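Penicillin-binding protein 2 (Pbp2) (Helicobacter pylori, PDB 5LP5) probably cross-links peptidoglycan as a penicillin-sensitive transpeptidase of the cell-shape machinery, in which it forms a complex with MreC. Local coordinates at residues V444-G449 against Y556-I560; I508-T514 against I545-Y551. One frame throughout, in Å; residues are numbered along the deposited sequence.

Contact 1 of 2, residues V444-G449 against Y556-I560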
loop_
_atom_site.group_PDB
_atom_site.type_symbol
_atom_site.label_atom_id
_atom_site.label_comp_id
_atom_site.label_asym_id
_atom_site.label_seq_id
_atom_site.Cartn_x
_atom_site.Cartn_y
_atom_site.Cartn_z
ATOM N N VAL A 444 23.619 -11.753 24.838
ATOM C CA VAL A 444 24.295 -10.867 25.806
ATOM C C VAL A 444 23.292 -9.909 26.454
ATOM O O VAL A 444 23.328 -9.686 27.668
ATOM C CB VAL A 444 25.413 -10.061 25.127
ATOM C CG1 VAL A 444 26.061 -9.096 26.105
ATOM C CG2 VAL A 444 26.461 -10.994 24.538
ATOM N N LEU A 445 22.397 -9.360 25.628
ATOM C CA LEU A 445 21.328 -8.457 26.065
ATOM C C LEU A 445 20.366 -9.105 27.054
ATOM O O LEU A 445 20.062 -8.506 28.108
ATOM C CB LEU A 445 20.537 -7.957 24.849
ATOM C CG LEU A 445 19.285 -7.115 25.123
ATOM C CD1 LEU A 445 19.620 -5.681 25.485
ATOM C CD2 LEU A 445 18.371 -7.141 23.919
ATOM N N ALA A 446 19.853 -10.291 26.713
ATOM C CA ALA A 446 18.927 -10.987 27.599
ATOM C C ALA A 446 19.623 -11.283 28.930
ATOM O O ALA A 446 19.060 -11.095 30.025
ATOM C CB ALA A 446 18.439 -12.270 26.957
ATOM N N TYR A 447 20.854 -11.751 28.803
ATOM C CA TYR A 447 21.726 -12.044 29.930
ATOM C C TYR A 447 21.901 -10.824 30.825
ATOM O O TYR A 447 21.711 -10.914 32.042
ATOM C CB TYR A 447 23.077 -12.561 29.370
ATOM C CG TYR A 447 24.312 -12.432 30.234
ATOM C CD1 TYR A 447 24.465 -13.176 31.401
ATOM C CD2 TYR A 447 25.355 -11.607 29.838
ATOM C CE1 TYR A 447 25.614 -13.076 32.171
ATOM C CE2 TYR A 447 26.503 -11.492 30.592
ATOM C CZ TYR A 447 26.639 -12.229 31.760
ATOM O OH TYR A 447 27.812 -12.117 32.482
ATOM N N THR A 448 22.246 -9.681 30.233
ATOM C CA THR A 448 22.403 -8.436 31.001
ATOM C C THR A 448 21.118 -8.007 31.774
ATOM O O THR A 448 21.203 -7.502 32.892
ATOM C CB THR A 448 22.843 -7.287 30.078
ATOM O OG1 THR A 448 24.021 -7.676 29.369
ATOM C CG2 THR A 448 23.095 -6.016 30.875
ATOM N N GLY A 449 19.949 -8.208 31.171
ATOM C CA GLY A 449 18.688 -7.893 31.823
ATOM C C GLY A 449 18.250 -8.923 32.861
ATOM O O GLY A 449 17.380 -8.641 33.688
ATOM N N TYR A 556 15.882 -0.603 31.874
ATOM C CA TYR A 556 16.379 -0.929 30.522
ATOM C C TYR A 556 17.760 -1.599 30.501
ATOM O O TYR A 556 18.539 -1.515 31.439
ATOM C CB TYR A 556 16.348 0.306 29.606
ATOM C CG TYR A 556 14.985 0.981 29.587
ATOM C CD1 TYR A 556 14.686 1.968 30.514
ATOM C CD2 TYR A 556 13.975 0.587 28.696
ATOM C CE1 TYR A 556 13.450 2.584 30.541
ATOM C CE2 TYR A 556 12.730 1.193 28.722
ATOM C CZ TYR A 556 12.463 2.194 29.655
ATOM O OH TYR A 556 11.214 2.823 29.702
ATOM N N ALA A 557 18.026 -2.293 29.412
ATOM C CA ALA A 557 19.330 -2.866 29.143
ATOM C C ALA A 557 19.747 -2.386 27.761
ATOM O O ALA A 557 18.903 -2.182 26.887
ATOM C CB ALA A 557 19.262 -4.383 29.172
ATOM N N ILE A 558 21.047 -2.203 27.574
ATOM C CA ILE A 558 21.600 -1.805 26.288
ATOM C C ILE A 558 22.789 -2.689 26.023
ATOM O O ILE A 558 23.510 -2.992 26.941
ATOM C CB ILE A 558 22.064 -0.348 26.318
ATOM C CG1 ILE A 558 20.881 0.556 26.679
ATOM C CG2 ILE A 558 22.684 0.033 24.987
ATOM C CD1 ILE A 558 21.187 2.037 26.737
ATOM N N THR A 559 22.987 -3.105 24.779
ATOM C CA THR A 559 24.083 -3.991 24.433
ATOM C C THR A 559 24.641 -3.546 23.088
ATOM O O THR A 559 23.910 -3.427 22.101
ATOM C CB THR A 559 23.622 -5.459 24.346
ATOM O OG1 THR A 559 23.267 -5.953 25.649
ATOM C CG2 THR A 559 24.727 -6.344 23.791
ATOM N N ILE A 560 25.946 -3.295 23.057
ATOM C CA ILE A 560 26.593 -2.705 21.882
ATOM C C ILE A 560 27.790 -3.530 21.485
ATOM O O ILE A 560 28.548 -3.967 22.343
ATOM C CB ILE A 560 27.054 -1.254 22.146
ATOM C CG1 ILE A 560 25.847 -0.377 22.473
ATOM C CG2 ILE A 560 27.785 -0.677 20.938
ATOM C CD1 ILE A 560 26.193 0.968 23.066
#
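Helix 444-449 lies across strand 556-560 with the two axes 7.9 Å apart at their closest; their N-to-C directions differ by 146°, so the segments run in broadly opposite directions with an oblique crossing. This is helix-on-sheet packing inside the penicillin-binding transpeptidase fold, where helix 441-453 rests on a central strand of the five-stranded antiparallel sheet. The backbones come nearest at Leu445 and Thr559 (CA to CA 5.5 Å) and at Gly449 and Ala557 (CA to CA 5.7 Å). At the second point the short methyl of Ala557 lets the backbones approach, its CB 4.4 Å from Gly449 N. At the first, the Thr559 hydroxyl nestles against the helix backbone, OG1 3.2 Å from Leu445 CA. Leu445 fills the space between. Its CB leaves sideways, but the tp rotamer (chi1 t, chi2 p) brings CD1 to 3.9 Å from Ala557 CB, and the same side chain also touches Leu255 and Met257 of the adjacent strand 252-258. Val444 CG1 packs 3.8 Å from Thr559 CG2, the apolar branch of that threonine. The hydroxyls of Thr448 and Thr559 do not bond to each other; each hydrogen-bonds to Thr546 OG1 on strand 542-549. Thr448 also satisfies the helix itself: with chi1 near -60° (m), its OG1 donates to the carbonyl O of Val444 at 2.7 Å.

Contact 2 of 2, residues I508-T514 against I545-Y551; sequences ITLACKT and ITAFLPY
Small apolar side chains form the centre, with Cys512 CB 3.8 Å from Ala547 CB on one face of an antiparallel strand pair. On the other face the Ala511 methyl makes a CH-pi contact, CB 3.6 Å from the Phe548 ring centroid; the p rotamer of Phe548 swings the ring across its partner, and the short alanine side chain fits beneath it. Strands 511-514 and 545-549 lie 4.6 Å apart (axes), their N-to-C directions differing by 171°, nearly exactly antiparallel. Cys512-Ala547 (CA to CA 3.9 Å) and Thr514-Ile545 are non-hydrogen-bonded pairs; the hydrogen-bonded ones are Ala511-Phe548 (Ala511 N to Phe548 O 3.3 Å, Phe548 N to Ala511 O 2.9 Å) and Lys513-Thr546 (Lys513 N to Thr546 O 3.0 Å, Thr546 N to Lys513 O 3.1 Å). Beyond, a cis peptide precedes Pro550, whose CB meets Ile508 CG2 at 3.4 Å, and Tyr551 N donates to Thr509 O at 3.0 Å. Lys513 NZ donates to the O of the next residue, Thr514, at 2.9 Å; this lysine probably belongs to the active-site KTG motif. Strand 511-517, an edge strand within this chain, is tied to helix 475-493 by the Cys512-Cys492 disulfide; strand 556-562 flanks 542-549, and helix 572-584 packs against Ile545, Ala547 and Leu549.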
loop_
_atom_site.group_PDB
_atom_site.type_symbol
_atom_site.label_atom_id
_atom_site.label_comp_id
_atom_site.label_asym_id
_atom_site.label_seq_id
_atom_site.Cartn_x
_atom_site.Cartn_y
_atom_site.Cartn_z
ATOM N N ILE A 508 22.246 9.950 33.771
ATOM C CA ILE A 508 21.721 8.952 34.689
ATOM C C ILE A 508 22.874 8.083 35.171
ATOM O O ILE A 508 23.950 8.048 34.548
ATOM C CB ILE A 508 20.708 8.027 33.963
ATOM C CG1 ILE A 508 19.579 8.833 33.320
ATOM C CG2 ILE A 508 20.113 6.986 34.908
ATOM C CD1 ILE A 508 18.663 9.507 34.316
ATOM N N THR A 509 22.636 7.349 36.257
ATOM C CA THR A 509 23.604 6.374 36.744
ATOM C C THR A 509 23.559 5.083 35.958
ATOM O O THR A 509 22.499 4.488 35.787
ATOM C CB THR A 509 23.408 6.064 38.226
ATOM O OG1 THR A 509 23.302 7.292 38.958
ATOM C CG2 THR A 509 24.594 5.307 38.756
ATOM N N LEU A 510 24.742 4.668 35.509
ATOM C CA LEU A 510 24.926 3.508 34.665
ATOM C C LEU A 510 25.644 2.376 35.401
ATOM O O LEU A 510 26.395 2.606 36.346
ATOM C CB LEU A 510 25.748 3.900 33.433
ATOM C CG LEU A 510 25.063 4.738 32.353
ATOM C CD1 LEU A 510 26.046 5.369 31.385
ATOM C CD2 LEU A 510 24.092 3.878 31.577
ATOM N N ALA A 511 25.407 1.154 34.927
ATOM C CA ALA A 511 26.104 -0.047 35.383
ATOM C C ALA A 511 26.415 -0.905 34.144
ATOM O O ALA A 511 25.515 -1.232 33.382
ATOM C CB ALA A 511 25.226 -0.812 36.357
ATOM N N CYS A 512 27.680 -1.268 33.951
ATOM C CA CYS A 512 28.142 -1.886 32.700
ATOM C C CYS A 512 29.122 -3.055 32.919
ATOM O O CYS A 512 29.502 -3.388 34.041
ATOM C CB CYS A 512 28.821 -0.811 31.818
ATOM S SG CYS A 512 30.132 0.124 32.678
ATOM N N LYS A 513 29.493 -3.689 31.816
ATOM C CA LYS A 513 30.634 -4.598 31.736
ATOM C C LYS A 513 31.179 -4.510 30.315
ATOM O O LYS A 513 30.430 -4.588 29.342
ATOM C CB LYS A 513 30.248 -6.042 32.067
ATOM C CG LYS A 513 31.413 -7.035 32.026
ATOM C CD LYS A 513 32.397 -6.813 33.169
ATOM C CE LYS A 513 33.797 -7.317 32.852
ATOM N NZ LYS A 513 34.591 -6.374 32.000
ATOM N N THR A 514 32.480 -4.322 30.189
ATOM C CA THR A 514 33.104 -4.284 28.874
ATOM C C THR A 514 33.550 -5.687 28.478
ATOM O O THR A 514 33.541 -6.615 29.307
ATOM C CB THR A 514 34.322 -3.348 28.862
ATOM O OG1 THR A 514 35.129 -3.608 30.020
ATOM C CG2 THR A 514 33.870 -1.895 28.865
ATOM N N ILE A 545 30.261 -3.952 24.942
ATOM C CA ILE A 545 29.858 -3.264 26.161
ATOM C C ILE A 545 28.368 -3.515 26.336
ATOM O O ILE A 545 27.582 -3.318 25.415
ATOM C CB ILE A 545 30.154 -1.750 26.113
ATOM C CG1 ILE A 545 29.779 -1.068 27.439
ATOM C CG2 ILE A 545 29.456 -1.098 24.921
ATOM C CD1 ILE A 545 30.495 0.243 27.681
ATOM N N THR A 546 27.992 -4.005 27.507
ATOM C CA THR A 546 26.594 -4.214 27.835
ATOM C C THR A 546 26.370 -3.504 29.150
ATOM O O THR A 546 27.300 -3.199 29.845
ATOM C CB THR A 546 26.247 -5.709 27.894
ATOM O OG1 THR A 546 24.830 -5.884 27.890
ATOM C CG2 THR A 546 26.837 -6.356 29.128
ATOM N N ALA A 547 25.130 -3.179 29.462
ATOM C CA ALA A 547 24.843 -2.274 30.581
ATOM C C ALA A 547 23.352 -2.211 30.910
ATOM O O ALA A 547 22.522 -2.387 30.023
ATOM C CB ALA A 547 25.372 -0.871 30.273
ATOM N N PHE A 548 23.030 -1.974 32.183
ATOM C CA PHE A 548 21.651 -1.697 32.600
ATOM C C PHE A 548 21.489 -0.323 33.266
ATOM O O PHE A 548 22.434 0.247 33.831
ATOM C CB PHE A 548 21.105 -2.794 33.501
ATOM C CG PHE A 548 21.749 -2.864 34.849
ATOM C CD1 PHE A 548 21.211 -2.187 35.921
ATOM C CD2 PHE A 548 22.869 -3.655 35.055
ATOM C CE1 PHE A 548 21.788 -2.275 37.177
ATOM C CE2 PHE A 548 23.448 -3.757 36.304
ATOM C CZ PHE A 548 22.904 -3.062 37.370
ATOM N N LEU A 549 20.279 0.207 33.178
ATOM C CA LEU A 549 20.022 1.543 33.657
ATOM C C LEU A 549 18.548 1.740 33.995
ATOM O O LEU A 549 17.674 1.104 33.416
ATOM C CB LEU A 549 20.460 2.583 32.615
ATOM C CG LEU A 549 19.631 2.700 31.333
ATOM C CD1 LEU A 549 19.820 4.047 30.670
ATOM C CD2 LEU A 549 19.999 1.583 30.389
ATOM N N PRO A 550 18.276 2.627 34.944
ATOM C CA PRO A 550 19.240 3.297 35.817
ATOM C C PRO A 550 19.702 2.357 36.942
ATOM O O PRO A 550 18.975 1.425 37.320
ATOM C CB PRO A 550 18.432 4.463 36.372
ATOM C CG PRO A 550 17.016 3.968 36.371
ATOM C CD PRO A 550 16.899 3.081 35.166
ATOM N N TYR A 551 20.892 2.583 37.481
ATOM C CA TYR A 551 21.432 1.640 38.460
ATOM C C TYR A 551 20.511 1.449 39.667
ATOM O O TYR A 551 20.328 0.331 40.156
ATOM C CB TYR A 551 22.829 2.055 38.934
ATOM C CG TYR A 551 23.289 1.241 40.123
ATOM C CD1 TYR A 551 23.397 -0.145 40.033
ATOM C CD2 TYR A 551 23.568 1.842 41.347
ATOM C CE1 TYR A 551 23.781 -0.905 41.125
ATOM C CE2 TYR A 551 23.972 1.083 42.439
ATOM C CZ TYR A 551 24.074 -0.293 42.312
ATOM O OH TYR A 551 24.458 -1.083 43.352
#

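The centres of contacts 1 and 2 lie about 9 Å apart in the transpeptidase domain. Along the chain the order is 444-449, 508-514, 545-551, 556-560, so contact 2 is nested within the loop closed by contact 1. Strands 542-549 and 556-562 are consecutive and adjacent in one antiparallel sheet: contact 2 pairs the first of them with edge strand 511-517, and contact 1 sets helix 441-453 on the second. The junction is Thr546, whose OG1 lies 2.5 Å from Thr448 OG1 and 2.7 Å from Thr559 OG1, both probable hydrogen bonds. The strand bearing the probable KTG lysine is thus connected through its neighbour to the buried core beneath the helix.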